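Local coordinates for protein 3-deoxy-manno-octulosonate cytidylyltransferase (Escherichia coli, PDB 1H7E) that transfers CMP from CTP to the eight-carbon sugar KDO, releasing diphosphate and forming CMP-KDO, probably for lipopolysaccharide synthesis, at residues Leu110-Pro118 with Val173-Asp181; Asp117-Ala128 with Ile210-Thr220. One frame throughout, in Å; residues are numbered along the deposited sequence.

In the fold
Both interactions belong to one half of the central mixed sheet, and their centres lie about 7 Å apart. Interaction 1 sets helix 104-116 on strand 169-179; interaction 2 pairs strand 122-129, which follows that helix in the chain, with the outermost strand 212-216. Strands 169-179 and 122-129 are antiparallel neighbours, joined by the bond from T124 OG1 to I175 O at 2.7 Å and by the one between V173 N and L125 O at 2.8 Å. D117 takes part in both contacts: its backbone O is met weakly by R179 in the first, whereas its OD2 forms a salt bridge with R213 in the second. The enzyme is in its apo form, and neither contact holds a substrate.

Interaction 1 of 2, residues Leu110-Pro118 with Val173-Asp181; sequences LLQGMRDDP and VGIYAYRRD
M114 and R179 carry the heaviest part of this contact, which illustrates how an arginine can close the C-terminal end of a helix lying on a sheet. The guanidinium reaches the helix end-on: NH1 and NH2 of R179 both donate to M114 O, each at 3.0 Å, with the oxygen close to the guanidinium plane. Both nitrogens come from the same face of the carbonyl, and both N-H...O angles are bent, the straighter being 145°, as expected of a shared grip. A weak bond from R179 NH1 reaches D117 O, a stronger one goes to L120 O, and P118 O lies 3.7 Å over the centre of the R179 guanidinium face. The M114 side chain, bent at chi2 and chi3, runs alongside the arginine, the two chains pointing opposite ways, and sets its CE 3.7 Å from R179 NH1.

The close apolar packing is at the other end. L110 CD2 meets I175 CG2 at 3.5 Å, and A177 CB fits between L110 CG and M114 CG, 3.7 Å from the latter. These groups are buried, whereas P118 is exposed to solvent and its ring adds little.

The axes of helix segment 110-116 and strand segment 173-179 run at 26° to each other; L110 and M114 also rest on A123 of strand 122-129, and L111 and M114 on I91 of strand 91-94.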
loop_
_atom_site.group_PDB
_atom_site.type_symbol
_atom_site.label_atom_id
_atom_site.label_comp_id
_atom_site.label_asym_id
_atom_site.label_seq_id
_atom_site.Cartn_x
_atom_site.Cartn_y
_atom_site.Cartn_z
ATOM N N LEU A 110 -13.603 17.275 -0.647
ATOM C CA LEU A 110 -13.916 15.866 -0.503
ATOM C C LEU A 110 -15.238 15.548 -1.203
ATOM O O LEU A 110 -15.306 14.641 -2.034
ATOM C CB LEU A 110 -13.983 15.546 0.986
ATOM C CG LEU A 110 -14.128 14.122 1.484
ATOM C CD1 LEU A 110 -12.904 13.323 1.096
ATOM C CD2 LEU A 110 -14.273 14.169 2.994
ATOM N N LEU A 111 -16.261 16.368 -0.948
ATOM C CA LEU A 111 -17.590 16.166 -1.550
ATOM C C LEU A 111 -17.551 16.304 -3.067
ATOM O O LEU A 111 -18.230 15.556 -3.774
ATOM C CB LEU A 111 -18.609 17.160 -0.981
ATOM C CG LEU A 111 -19.971 16.668 -0.485
ATOM C CD1 LEU A 111 -20.889 17.861 -0.405
ATOM C CD2 LEU A 111 -20.568 15.619 -1.400
ATOM N N GLN A 112 -16.782 17.277 -3.559
ATOM C CA GLN A 112 -16.643 17.491 -4.996
ATOM C C GLN A 112 -15.986 16.266 -5.663
ATOM O O GLN A 112 -16.358 15.873 -6.776
ATOM C CB GLN A 112 -15.820 18.759 -5.281
ATOM C CG GLN A 112 -15.894 19.228 -6.746
ATOM C CD GLN A 112 -17.335 19.261 -7.273
ATOM O OE1 GLN A 112 -18.121 20.149 -6.918
ATOM N NE2 GLN A 112 -17.695 18.271 -8.092
ATOM N N GLY A 113 -15.011 15.674 -4.977
ATOM C CA GLY A 113 -14.346 14.501 -5.506
ATOM C C GLY A 113 -15.332 13.359 -5.706
ATOM O O GLY A 113 -15.273 12.670 -6.731
ATOM N N MET A 114 -16.229 13.160 -4.733
ATOM C CA MET A 114 -17.245 12.095 -4.786
ATOM C C MET A 114 -18.245 12.347 -5.918
ATOM O O MET A 114 -18.648 11.419 -6.626
ATOM C CB MET A 114 -17.998 11.987 -3.449
ATOM C CG MET A 114 -17.159 11.493 -2.285
ATOM S SD MET A 114 -16.714 9.794 -2.514
ATOM C CE MET A 114 -18.150 8.975 -1.901
ATOM N N ARG A 115 -18.627 13.609 -6.106
ATOM C CA ARG A 115 -19.567 13.971 -7.165
ATOM C C ARG A 115 -18.957 13.895 -8.557
ATOM O O ARG A 115 -19.639 13.500 -9.500
ATOM C CB ARG A 115 -20.214 15.340 -6.889
ATOM C CG ARG A 115 -21.169 15.255 -5.704
ATOM C CD ARG A 115 -21.994 16.492 -5.500
ATOM N NE ARG A 115 -23.136 16.213 -4.625
ATOM C CZ ARG A 115 -23.522 16.990 -3.613
ATOM N NH1 ARG A 115 -22.855 18.104 -3.333
ATOM N NH2 ARG A 115 -24.581 16.660 -2.882
ATOM N N ASP A 116 -17.668 14.219 -8.680
ATOM C CA ASP A 116 -16.989 14.166 -9.971
ATOM C C ASP A 116 -16.734 12.752 -10.493
ATOM O O ASP A 116 -16.502 12.568 -11.685
ATOM C CB ASP A 116 -15.688 14.971 -9.944
ATOM C CG ASP A 116 -15.925 16.477 -10.026
ATOM O OD1 ASP A 116 -17.072 16.904 -10.312
ATOM O OD2 ASP A 116 -14.959 17.238 -9.812
ATOM N N ASP A 117 -16.752 11.762 -9.604
ATOM C CA ASP A 117 -16.555 10.369 -9.992
ATOM C C ASP A 117 -17.594 9.500 -9.261
ATOM O O ASP A 117 -17.413 9.122 -8.097
ATOM C CB ASP A 117 -15.122 9.909 -9.680
ATOM C CG ASP A 117 -14.839 8.489 -10.160
ATOM O OD1 ASP A 117 -15.766 7.836 -10.685
ATOM O OD2 ASP A 117 -13.688 8.012 -10.010
ATOM N N PRO A 118 -18.698 9.162 -9.957
ATOM C CA PRO A 118 -19.815 8.348 -9.459
ATOM C C PRO A 118 -19.434 6.924 -9.050
ATOM O O PRO A 118 -20.133 6.298 -8.253
ATOM C CB PRO A 118 -20.779 8.333 -10.650
ATOM C CG PRO A 118 -20.457 9.627 -11.375
ATOM C CD PRO A 118 -18.963 9.619 -11.336
ATOM N N VAL A 173 -5.627 12.421 7.084
ATOM C CA VAL A 173 -6.553 13.249 7.885
ATOM C C VAL A 173 -7.850 12.432 7.939
ATOM O O VAL A 173 -8.484 12.216 6.905
ATOM C CB VAL A 173 -6.820 14.634 7.200
ATOM C CG1 VAL A 173 -7.876 15.425 7.995
ATOM C CG2 VAL A 173 -5.516 15.440 7.116
ATOM N N GLY A 174 -8.220 12.005 9.146
ATOM C CA GLY A 174 -9.370 11.140 9.390
ATOM C C GLY A 174 -10.806 11.541 9.111
ATOM O O GLY A 174 -11.688 11.246 9.917
ATOM N N ILE A 175 -11.031 12.184 7.971
ATOM C CA ILE A 175 -12.364 12.603 7.518
ATOM C C ILE A 175 -12.653 11.745 6.300
ATOM O O ILE A 175 -11.828 11.674 5.381
ATOM C CB ILE A 175 -12.372 14.062 7.086
ATOM C CG1 ILE A 175 -12.115 14.943 8.309
ATOM C CG2 ILE A 175 -13.714 14.417 6.465
ATOM C CD1 ILE A 175 -11.959 16.383 7.970
ATOM N N TYR A 176 -13.829 11.118 6.284
ATOM C CA TYR A 176 -14.210 10.225 5.190
ATOM C C TYR A 176 -15.559 10.549 4.566
ATOM O O TYR A 176 -16.433 11.086 5.245
ATOM C CB TYR A 176 -14.343 8.796 5.715
ATOM C CG TYR A 176 -13.100 8.180 6.301
ATOM C CD1 TYR A 176 -12.772 8.373 7.644
ATOM C CD2 TYR A 176 -12.282 7.356 5.528
ATOM C CE1 TYR A 176 -11.654 7.749 8.209
ATOM C CE2 TYR A 176 -11.164 6.723 6.079
ATOM C CZ TYR A 176 -10.863 6.922 7.412
ATOM O OH TYR A 176 -9.791 6.272 7.965
ATOM N N ALA A 177 -15.703 10.232 3.279
ATOM C CA ALA A 177 -16.973 10.365 2.546
ATOM C C ALA A 177 -17.236 8.938 2.038
ATOM O O ALA A 177 -16.364 8.315 1.417
ATOM C CB ALA A 177 -16.853 11.332 1.372
ATOM N N TYR A 178 -18.411 8.399 2.344
ATOM C CA TYR A 178 -18.774 7.051 1.921
ATOM C C TYR A 178 -20.027 7.074 1.092
ATOM O O TYR A 178 -20.959 7.785 1.426
ATOM C CB TYR A 178 -19.129 6.161 3.117
ATOM C CG TYR A 178 -18.047 5.963 4.136
ATOM C CD1 TYR A 178 -17.147 4.898 4.028
ATOM C CD2 TYR A 178 -17.953 6.795 5.243
ATOM C CE1 TYR A 178 -16.193 4.665 5.001
ATOM C CE2 TYR A 178 -16.985 6.566 6.229
ATOM C CZ TYR A 178 -16.118 5.498 6.094
ATOM O OH TYR A 178 -15.186 5.244 7.065
ATOM N N ARG A 179 -20.043 6.286 0.026
ATOM C CA ARG A 179 -21.228 6.111 -0.805
ATOM C C ARG A 179 -22.151 5.206 0.052
ATOM O O ARG A 179 -21.674 4.379 0.853
ATOM C CB ARG A 179 -20.860 5.359 -2.079
ATOM C CG ARG A 179 -21.483 5.893 -3.313
ATOM C CD ARG A 179 -20.466 6.674 -4.075
ATOM N NE ARG A 179 -21.086 7.752 -4.835
ATOM C CZ ARG A 179 -20.409 8.709 -5.463
ATOM N NH1 ARG A 179 -19.071 8.718 -5.427
ATOM N NH2 ARG A 179 -21.072 9.675 -6.098
ATOM N N ARG A 180 -23.466 5.370 -0.099
ATOM C CA ARG A 180 -24.434 4.582 0.665
ATOM C C ARG A 180 -24.235 3.059 0.547
ATOM O O ARG A 180 -24.275 2.335 1.556
ATOM C CB ARG A 180 -25.865 4.972 0.239
ATOM C CG ARG A 180 -26.962 4.290 1.040
ATOM C CD ARG A 180 -28.356 4.839 0.692
ATOM N NE ARG A 180 -29.409 4.024 1.297
ATOM C CZ ARG A 180 -29.905 4.185 2.524
ATOM N NH1 ARG A 180 -29.477 5.153 3.315
ATOM N NH2 ARG A 180 -30.787 3.311 2.995
ATOM N N ASP A 181 -24.003 2.572 -0.665
ATOM C CA ASP A 181 -23.835 1.129 -0.860
ATOM C C ASP A 181 -22.646 0.517 -0.120
ATOM O O ASP A 181 -22.679 -0.666 0.213
ATOM C CB ASP A 181 -23.820 0.753 -2.346
ATOM C CG ASP A 181 -22.740 1.475 -3.127
ATOM O OD1 ASP A 181 -23.080 2.277 -4.019
ATOM O OD2 ASP A 181 -21.544 1.228 -2.871
#

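Interaction 2 of 2, residues Asp117-Ala128 with Ile210-Thr220; sequences DPALPVATLCHA and INIRTFEVAAT
A parallel strand pair at the margin of the central sheet forms this contact, strand 122-128 lying beside the edge strand 212-216. Five backbone bonds join them, beginning with R213 N to V122 O and T124 N to R213 O, and ending with V217 N to C126 O at 2.9 Å. On one face T124 CG2 packs against T214 OG1 and I212 CG2, and C126 SG lies 3.6 Å from T214 CG2. On the other, A123 CB meets the edge of the F215 ring at CE2, 3.7 Å away, and L125 CD2 touches F215 CB and V217 CG1.

Before the strand, D117 OD2 offers its anti lone pair to R213 NH1 in a salt bridge of 2.9 Å and 165°, carboxylate and guanidinium nearly coplanar; R213 NE has a second acidic partner in D149. L120 CD1 covers one guanidinium face, and D117 OD1 accepts from A119 N in an Asx turn.

Toward the end of strand 122-128, H127 sets its ring against the backbone of A219 and T220, its CG standing between the backbone N and carbonyl carbon (chi1 69°). A219 CA makes a CH-pi contact 3.7 Å from the H127 ring centroid, T220 N lies over the same face, and H127 ND1 donates to A128 O. Water 1 bridges H127 NE2, at 2.8 Å, and T220 OG1. With an alanine here, A219 CA would probably lose the ring face it rests on, and A128 O and the water their nitrogen partners.

Such parallel pairing within a mixed alpha/beta sheet fits the GT-A-like nucleotidyltransferase fold of this family.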
loop_
_atom_site.group_PDB
_atom_site.type_symbol
_atom_site.label_atom_id
_atom_site.label_comp_id
_atom_site.label_asym_id
_atom_site.label_seq_id
_atom_site.Cartn_x
_atom_site.Cartn_y
_atom_site.Cartn_z
ATOM N N ASP A 117 -16.752 11.762 -9.604
ATOM C CA ASP A 117 -16.555 10.369 -9.992
ATOM C C ASP A 117 -17.594 9.500 -9.261
ATOM O O ASP A 117 -17.413 9.122 -8.097
ATOM C CB ASP A 117 -15.122 9.909 -9.680
ATOM C CG ASP A 117 -14.839 8.489 -10.160
ATOM O OD1 ASP A 117 -15.766 7.836 -10.685
ATOM O OD2 ASP A 117 -13.688 8.012 -10.010
ATOM N N PRO A 118 -18.698 9.162 -9.957
ATOM C CA PRO A 118 -19.815 8.348 -9.459
ATOM C C PRO A 118 -19.434 6.924 -9.050
ATOM O O PRO A 118 -20.133 6.298 -8.253
ATOM C CB PRO A 118 -20.779 8.333 -10.650
ATOM C CG PRO A 118 -20.457 9.627 -11.375
ATOM C CD PRO A 118 -18.963 9.619 -11.336
ATOM N N ALA A 119 -18.341 6.412 -9.611
ATOM C CA ALA A 119 -17.864 5.062 -9.307
ATOM C C ALA A 119 -16.981 4.977 -8.068
ATOM O O ALA A 119 -16.636 3.875 -7.655
ATOM C CB ALA A 119 -17.110 4.499 -10.488
ATOM N N LEU A 120 -16.591 6.129 -7.511
ATOM C CA LEU A 120 -15.727 6.190 -6.329
ATOM C C LEU A 120 -16.494 5.804 -5.068
ATOM O O LEU A 120 -17.444 6.479 -4.683
ATOM C CB LEU A 120 -15.120 7.591 -6.196
ATOM C CG LEU A 120 -14.151 7.788 -5.029
ATOM C CD1 LEU A 120 -12.965 6.789 -5.101
ATOM C CD2 LEU A 120 -13.658 9.242 -5.045
ATOM N N PRO A 121 -16.061 4.736 -4.378
ATOM C CA PRO A 121 -16.782 4.328 -3.172
ATOM C C PRO A 121 -16.503 5.134 -1.910
ATOM O O PRO A 121 -17.423 5.414 -1.134
ATOM C CB PRO A 121 -16.350 2.863 -2.979
ATOM C CG PRO A 121 -15.561 2.509 -4.250
ATOM C CD PRO A 121 -14.971 3.795 -4.685
ATOM N N VAL A 122 -15.230 5.474 -1.692
ATOM C CA VAL A 122 -14.791 6.169 -0.483
ATOM C C VAL A 122 -13.707 7.184 -0.817
ATOM O O VAL A 122 -12.881 6.955 -1.709
ATOM C CB VAL A 122 -14.168 5.159 0.531
ATOM C CG1 VAL A 122 -13.800 5.845 1.849
ATOM C CG2 VAL A 122 -15.106 3.962 0.768
ATOM N N ALA A 123 -13.735 8.314 -0.117
ATOM C CA ALA A 123 -12.733 9.364 -0.296
ATOM C C ALA A 123 -12.301 9.851 1.091
ATOM O O ALA A 123 -13.057 9.754 2.060
ATOM C CB ALA A 123 -13.280 10.509 -1.131
ATOM N N THR A 124 -11.058 10.320 1.198
ATOM C CA THR A 124 -10.540 10.813 2.457
ATOM C C THR A 124 -9.503 11.890 2.139
ATOM O O THR A 124 -9.279 12.210 0.965
ATOM C CB THR A 124 -9.961 9.673 3.337
ATOM O OG1 THR A 124 -9.671 10.186 4.640
ATOM C CG2 THR A 124 -8.665 9.071 2.703
ATOM N N LEU A 125 -8.915 12.468 3.181
ATOM C CA LEU A 125 -7.952 13.557 3.014
ATOM C C LEU A 125 -6.546 13.267 3.532
ATOM O O LEU A 125 -6.344 12.380 4.355
ATOM C CB LEU A 125 -8.478 14.814 3.729
ATOM C CG LEU A 125 -9.827 15.388 3.266
ATOM C CD1 LEU A 125 -10.218 16.526 4.192
ATOM C CD2 LEU A 125 -9.752 15.843 1.808
ATOM N N CYS A 126 -5.588 14.061 3.052
ATOM C CA CYS A 126 -4.200 13.947 3.482
ATOM C C CYS A 126 -3.497 15.298 3.254
ATOM O O CYS A 126 -4.006 16.166 2.530
ATOM C CB CYS A 126 -3.485 12.833 2.699
ATOM S SG CYS A 126 -3.227 13.177 0.976
ATOM N N HIS A 127 -2.386 15.516 3.951
ATOM C CA HIS A 127 -1.585 16.734 3.744
ATOM C C HIS A 127 -0.103 16.379 3.929
ATOM O O HIS A 127 0.222 15.379 4.578
ATOM C CB HIS A 127 -2.017 17.918 4.636
ATOM C CG HIS A 127 -1.738 17.745 6.100
ATOM N ND1 HIS A 127 -0.483 17.896 6.647
ATOM C CD2 HIS A 127 -2.567 17.491 7.142
ATOM C CE1 HIS A 127 -0.549 17.738 7.958
ATOM N NE2 HIS A 127 -1.804 17.492 8.284
ATOM N N ALA A 128 0.775 17.140 3.281
ATOM C CA ALA A 128 2.219 16.893 3.366
ATOM C C ALA A 128 2.796 17.126 4.754
ATOM O O ALA A 128 2.347 18.015 5.484
ATOM C CB ALA A 128 2.958 17.756 2.348
ATOM N N ILE A 210 -11.893 -2.411 -1.871
ATOM C CA ILE A 210 -12.679 -1.194 -2.024
ATOM C C ILE A 210 -11.692 -0.026 -2.123
ATOM O O ILE A 210 -10.879 0.202 -1.228
ATOM C CB ILE A 210 -13.633 -1.002 -0.838
ATOM C CG1 ILE A 210 -14.700 -2.101 -0.858
ATOM C CG2 ILE A 210 -14.271 0.398 -0.882
ATOM C CD1 ILE A 210 -15.375 -2.311 0.479
ATOM N N ASN A 211 -11.766 0.698 -3.228
ATOM C CA ASN A 211 -10.874 1.815 -3.471
ATOM C C ASN A 211 -11.129 3.040 -2.608
ATOM O O ASN A 211 -12.270 3.444 -2.400
ATOM C CB ASN A 211 -10.930 2.220 -4.945
ATOM C CG ASN A 211 -9.935 3.310 -5.280
ATOM O OD1 ASN A 211 -8.744 3.174 -5.003
ATOM N ND2 ASN A 211 -10.426 4.419 -5.844
ATOM N N ILE A 212 -10.050 3.626 -2.099
ATOM C CA ILE A 212 -10.159 4.820 -1.282
ATOM C C ILE A 212 -9.300 5.893 -1.950
ATOM O O ILE A 212 -8.080 5.725 -2.060
ATOM C CB ILE A 212 -9.647 4.582 0.148
ATOM C CG1 ILE A 212 -10.419 3.453 0.835
ATOM C CG2 ILE A 212 -9.704 5.890 0.954
ATOM C CD1 ILE A 212 -9.831 3.099 2.221
ATOM N N ARG A 213 -9.938 6.940 -2.480
ATOM C CA ARG A 213 -9.195 8.025 -3.104
ATOM C C ARG A 213 -8.855 9.031 -2.017
ATOM O O ARG A 213 -9.700 9.395 -1.210
ATOM C CB ARG A 213 -9.970 8.661 -4.251
ATOM C CG ARG A 213 -9.149 9.720 -4.993
ATOM C CD ARG A 213 -9.629 9.913 -6.429
ATOM N NE ARG A 213 -9.511 8.677 -7.202
ATOM C CZ ARG A 213 -10.383 8.261 -8.114
ATOM N NH1 ARG A 213 -11.465 8.992 -8.401
ATOM N NH2 ARG A 213 -10.197 7.081 -8.703
ATOM N N THR A 214 -7.608 9.489 -2.004
ATOM C CA THR A 214 -7.119 10.385 -0.962
ATOM C C THR A 214 -6.668 11.719 -1.523
ATOM O O THR A 214 -5.570 11.790 -2.081
ATOM C CB THR A 214 -5.922 9.693 -0.191
ATOM O OG1 THR A 214 -6.306 8.370 0.196
ATOM C CG2 THR A 214 -5.579 10.424 1.082
ATOM N N PHE A 215 -7.481 12.763 -1.305
ATOM C CA PHE A 215 -7.226 14.142 -1.761
ATOM C C PHE A 215 -6.312 14.970 -0.865
ATOM O O PHE A 215 -6.520 15.079 0.343
ATOM C CB PHE A 215 -8.536 14.915 -1.934
ATOM C CG PHE A 215 -9.490 14.268 -2.880
ATOM C CD1 PHE A 215 -9.439 14.549 -4.238
ATOM C CD2 PHE A 215 -10.422 13.350 -2.415
ATOM C CE1 PHE A 215 -10.300 13.924 -5.123
ATOM C CE2 PHE A 215 -11.290 12.718 -3.295
ATOM C CZ PHE A 215 -11.229 13.004 -4.653
ATOM N N GLU A 216 -5.343 15.632 -1.488
ATOM C CA GLU A 216 -4.393 16.447 -0.747
ATOM C C GLU A 216 -4.870 17.879 -0.467
ATOM O O GLU A 216 -5.350 18.558 -1.369
ATOM C CB GLU A 216 -3.048 16.471 -1.492
ATOM C CG GLU A 216 -1.952 17.100 -0.669
ATOM C CD GLU A 216 -0.610 17.140 -1.363
ATOM O OE1 GLU A 216 -0.352 16.354 -2.291
ATOM O OE2 GLU A 216 0.203 17.974 -0.948
ATOM N N VAL A 217 -4.747 18.319 0.788
ATOM C CA VAL A 217 -5.111 19.682 1.197
ATOM C C VAL A 217 -3.936 20.281 1.977
ATOM O O VAL A 217 -2.929 19.602 2.185
ATOM C CB VAL A 217 -6.392 19.711 2.074
ATOM C CG1 VAL A 217 -7.575 19.186 1.276
ATOM C CG2 VAL A 217 -6.193 18.934 3.374
ATOM N N ALA A 218 -4.050 21.544 2.399
ATOM C CA ALA A 218 -2.985 22.206 3.170
ATOM C C ALA A 218 -2.928 21.648 4.603
ATOM O O ALA A 218 -3.888 21.018 5.056
ATOM C CB ALA A 218 -3.224 23.702 3.193
ATOM N N ALA A 219 -1.802 21.837 5.298
ATOM C CA ALA A 219 -1.666 21.349 6.672
ATOM C C ALA A 219 -2.856 21.860 7.490
ATOM O O ALA A 219 -3.168 23.050 7.464
ATOM C CB ALA A 219 -0.346 21.823 7.290
ATOM N N THR A 220 -3.546 20.950 8.169
ATOM C CA THR A 220 -4.716 21.307 8.957
ATOM C C THR A 220 -4.346 21.881 10.324
ATOM O O THR A 220 -3.163 21.978 10.665
ATOM C CB THR A 220 -5.665 20.091 9.131
ATOM O OG1 THR A 220 -4.960 19.021 9.769
ATOM C CG2 THR A 220 -6.203 19.614 7.768
HETATM O O HOH W 1 -2.417 17.387 10.975
HETATM O O HOH W 2 -0.187 19.123 1.581
#